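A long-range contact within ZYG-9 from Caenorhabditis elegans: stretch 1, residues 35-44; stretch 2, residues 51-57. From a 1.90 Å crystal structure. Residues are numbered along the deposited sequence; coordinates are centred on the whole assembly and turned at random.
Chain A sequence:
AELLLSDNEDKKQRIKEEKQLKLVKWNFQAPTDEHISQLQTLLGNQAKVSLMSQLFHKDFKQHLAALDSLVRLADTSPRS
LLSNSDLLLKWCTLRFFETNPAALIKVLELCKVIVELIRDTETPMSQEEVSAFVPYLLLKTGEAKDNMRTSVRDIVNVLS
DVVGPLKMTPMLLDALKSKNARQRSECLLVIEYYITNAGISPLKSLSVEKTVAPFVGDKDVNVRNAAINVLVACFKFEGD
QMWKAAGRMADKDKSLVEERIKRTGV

Stretch 1 (35-44) HISQLQTLLG
Stretch 2 (51-57) LMSQLFH

Two helical segments of one chain lie side by side and nearly antiparallel, their N-to-C directions differing by 162° and their axes approaching to 11.0 Å. Stretch 1 continues a helix begun earlier in the chain, with phi/psi near -65/-42 and i to i+4 hydrogen bonds such as Gln-40 N to Ile-36 O (2.9 Å) and Leu-43 N to Leu-39 O (2.8 Å). Stretch 2 continues another helix through Leu-55; Leu-55 N donates to Leu-51 O at 2.9 Å and Phe-56 N to Met-52 O at 3.0 Å. Phe-56, at -112/20, is the first residue to leave helical values, and His-57 follows at -58/162. The register is set by two pairs: the CA atoms of Gln-40 and Phe-56 stand 7.7 Å apart, those of Gly-44 and Met-52 6.7 Å. Four residues forward along stretch 1 (40 to 44) match four backward along stretch 2 (56 to 52). No hydrogen bond crosses the interface, which buries 330 Å², both sides summed, through van der Waals contact.

The first contact along stretch 1 is made by Ile-36 (chi1 m, chi2 t), whose CB points sideways. Its CG2 lies 4.3 Å from Phe-56 CD2, a loose apolar contact oblique to the ring. Ser-37 points its hydroxyl side chain away from this apolar contact.

Leu-39 (t, p) is buried, and its CG reaches Phe-56 CZ at 4.3 Å, near the plane of the ring. Gln-40 (t, t, chi3 21°) covers one face of that ring. Phe-56 adopts chi1 m and chi2 87°, pointing toward stretch 1 so that CZ comes within 3.7 Å of Gln-40 CA. The Gln-40 CB sits 4.0 Å from the centroid of the Phe-56 ring, 17° off its normal, a CH-pi contact in which an aliphatic carbon rests on the pi cloud. Glutamine suits this partly exposed place because its long chain can lie along Phe-56, the amide NE2 of Gln-40 passing 4.1 Å from Phe-56 CB, with no hydrogen bond made across the contact. Its CG also lies 3.9 Å from Met-52 CE. Thr-41, like Ser-37, points its hydroxyl side chain away from stretch 2.

Leu-43 points toward stretch 2, with chi1 off-well at -99° and chi2 t. Its CD1 touches Leu-55 CD1 at 3.9 Å and, at the edge of the ring, Phe-56 CZ at 4.0 Å; its CB meets Met-52 SD at 3.9 Å. Through CB and CD1 this apolar side chain meets three partners. Leu-55 (m, t) also points toward stretch 1 and is buried.

At Gly-44 the backbone is open to Met-52, which folds as m, m, m. Met-52 CE comes 3.4 Å from Gly-44 N and 3.3 Å from Gln-40 O, two atoms already paired in a helical hydrogen bond of 2.9 Å. Methionine's flexible thioether lets the methyl lie against this backbone. Gly-44 has no side chain; an ideal CB would stand 3.7 Å from Met-52 CE and be crowded by Gln-40 O at 3.0 Å.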

# COMPACT_ATOMS: atom_id res chain seq x y z
N HIS A 35 20.10 -1.28 -3.50
CA HIS A 35 19.05 -1.11 -2.50
C HIS A 35 19.16 -2.17 -1.39
O HIS A 35 19.06 -1.83 -0.21
CB HIS A 35 17.67 -1.16 -3.16
CG HIS A 35 17.40 0.00 -4.05
ND1 HIS A 35 17.65 -0.03 -5.41
CD2 HIS A 35 16.96 1.25 -3.78
CE1 HIS A 35 17.36 1.14 -5.94
NE2 HIS A 35 16.94 1.94 -4.97
N ILE A 36 19.38 -3.43 -1.75
CA ILE A 36 19.52 -4.50 -0.77
C ILE A 36 20.72 -4.26 0.12
O ILE A 36 20.62 -4.45 1.34
CB ILE A 36 19.59 -5.92 -1.47
CG1 ILE A 36 18.29 -6.23 -2.21
CG2 ILE A 36 19.92 -7.06 -0.44
CD1 ILE A 36 18.50 -7.33 -3.33
N SER A 37 21.86 -3.85 -0.45
CA SER A 37 23.07 -3.61 0.41
C SER A 37 22.82 -2.46 1.35
O SER A 37 23.31 -2.50 2.49
CB SER A 37 24.34 -3.19 -0.37
OG SER A 37 24.75 -4.20 -1.26
N GLN A 38 22.13 -1.40 0.88
CA GLN A 38 21.84 -0.25 1.77
C GLN A 38 20.95 -0.73 2.94
O GLN A 38 21.20 -0.40 4.10
CB GLN A 38 21.14 0.88 0.99
CG GLN A 38 20.69 2.04 1.89
CD GLN A 38 20.08 3.16 1.09
OE1 GLN A 38 18.79 3.23 0.90
NE2 GLN A 38 20.95 4.02 0.54
N LEU A 39 19.90 -1.47 2.62
CA LEU A 39 19.02 -1.99 3.68
C LEU A 39 19.75 -2.87 4.67
O LEU A 39 19.56 -2.74 5.88
CB LEU A 39 17.83 -2.78 3.08
CG LEU A 39 16.80 -3.41 4.06
CD1 LEU A 39 16.12 -2.32 4.79
CD2 LEU A 39 15.79 -4.23 3.27
N GLN A 40 20.60 -3.76 4.17
CA GLN A 40 21.39 -4.63 5.04
C GLN A 40 22.34 -3.88 5.96
O GLN A 40 22.46 -4.23 7.09
CB GLN A 40 22.09 -5.62 4.14
CG GLN A 40 22.99 -6.58 4.82
CD GLN A 40 23.57 -7.53 3.79
OE1 GLN A 40 23.60 -7.21 2.58
NE2 GLN A 40 23.97 -8.71 4.24
N THR A 41 22.99 -2.82 5.49
CA THR A 41 23.79 -1.92 6.33
C THR A 41 22.94 -1.24 7.37
O THR A 41 23.33 -1.20 8.54
CB THR A 41 24.49 -0.85 5.47
OG1 THR A 41 25.45 -1.50 4.64
CG2 THR A 41 25.21 0.23 6.29
N LEU A 42 21.79 -0.70 6.99
CA LEU A 42 20.93 0.03 7.97
C LEU A 42 20.37 -0.94 9.02
O LEU A 42 20.33 -0.64 10.22
CB LEU A 42 19.78 0.74 7.22
CG LEU A 42 20.25 1.92 6.37
CD1 LEU A 42 19.06 2.44 5.54
CD2 LEU A 42 20.85 3.01 7.22
N LEU A 43 19.93 -2.10 8.58
CA LEU A 43 19.37 -3.07 9.52
C LEU A 43 20.48 -3.71 10.39
O LEU A 43 20.25 -4.02 11.57
CB LEU A 43 18.55 -4.15 8.76
CG LEU A 43 17.03 -4.05 8.66
CD1 LEU A 43 16.51 -5.21 7.73
CD2 LEU A 43 16.34 -4.05 10.04
N GLY A 44 21.68 -3.86 9.81
CA GLY A 44 22.83 -4.33 10.58
C GLY A 44 23.15 -3.49 11.78
O GLY A 44 23.67 -4.02 12.77
N LEU A 51 19.46 -12.73 13.73
CA LEU A 51 18.34 -12.24 12.88
C LEU A 51 18.81 -11.81 11.50
O LEU A 51 18.21 -12.17 10.49
CB LEU A 51 17.58 -11.10 13.58
CG LEU A 51 16.33 -10.56 12.86
CD1 LEU A 51 15.32 -11.63 12.52
CD2 LEU A 51 15.68 -9.47 13.75
N MET A 52 19.92 -11.07 11.45
CA MET A 52 20.50 -10.65 10.16
C MET A 52 20.79 -11.81 9.23
O MET A 52 20.51 -11.72 8.00
CB MET A 52 21.77 -9.80 10.37
CG MET A 52 21.50 -8.36 10.92
SD MET A 52 20.56 -7.32 9.80
CE MET A 52 21.77 -7.06 8.54
N SER A 53 21.38 -12.90 9.76
CA SER A 53 21.65 -14.09 8.92
C SER A 53 20.42 -14.68 8.32
O SER A 53 20.47 -15.18 7.21
CB SER A 53 22.37 -15.20 9.70
OG SER A 53 23.44 -14.62 10.41
N GLN A 54 19.29 -14.63 9.04
CA GLN A 54 18.03 -15.17 8.48
C GLN A 54 17.44 -14.22 7.45
O GLN A 54 16.99 -14.65 6.37
CB GLN A 54 17.00 -15.44 9.60
CG GLN A 54 17.40 -16.55 10.61
CD GLN A 54 16.56 -16.53 11.90
OE1 GLN A 54 16.02 -15.49 12.31
NE2 GLN A 54 16.48 -17.68 12.55
N LEU A 55 17.41 -12.94 7.80
CA LEU A 55 16.85 -11.88 6.96
C LEU A 55 17.50 -11.87 5.60
O LEU A 55 16.82 -11.71 4.60
CB LEU A 55 16.99 -10.50 7.64
CG LEU A 55 16.00 -10.14 8.78
CD1 LEU A 55 16.31 -8.77 9.34
CD2 LEU A 55 14.59 -10.19 8.30
N PHE A 56 18.79 -12.06 5.51
CA PHE A 56 19.45 -12.01 4.22
C PHE A 56 20.03 -13.31 3.67
O PHE A 56 20.87 -13.30 2.81
CB PHE A 56 20.44 -10.85 4.16
CG PHE A 56 19.82 -9.52 4.44
CD1 PHE A 56 19.71 -9.06 5.71
CD2 PHE A 56 19.33 -8.75 3.43
CE1 PHE A 56 19.13 -7.87 5.95
CE2 PHE A 56 18.75 -7.57 3.71
CZ PHE A 56 18.67 -7.14 4.96
N HIS A 57 19.56 -14.43 4.17
CA HIS A 57 19.59 -15.68 3.44
C HIS A 57 18.87 -15.63 2.15
O HIS A 57 18.06 -14.79 1.91
CB HIS A 57 18.95 -16.76 4.26
CG HIS A 57 19.89 -17.82 4.70
ND1 HIS A 57 20.18 -18.92 3.93
CD2 HIS A 57 20.58 -17.98 5.85
CE1 HIS A 57 21.02 -19.69 4.57
NE2 HIS A 57 21.28 -19.14 5.74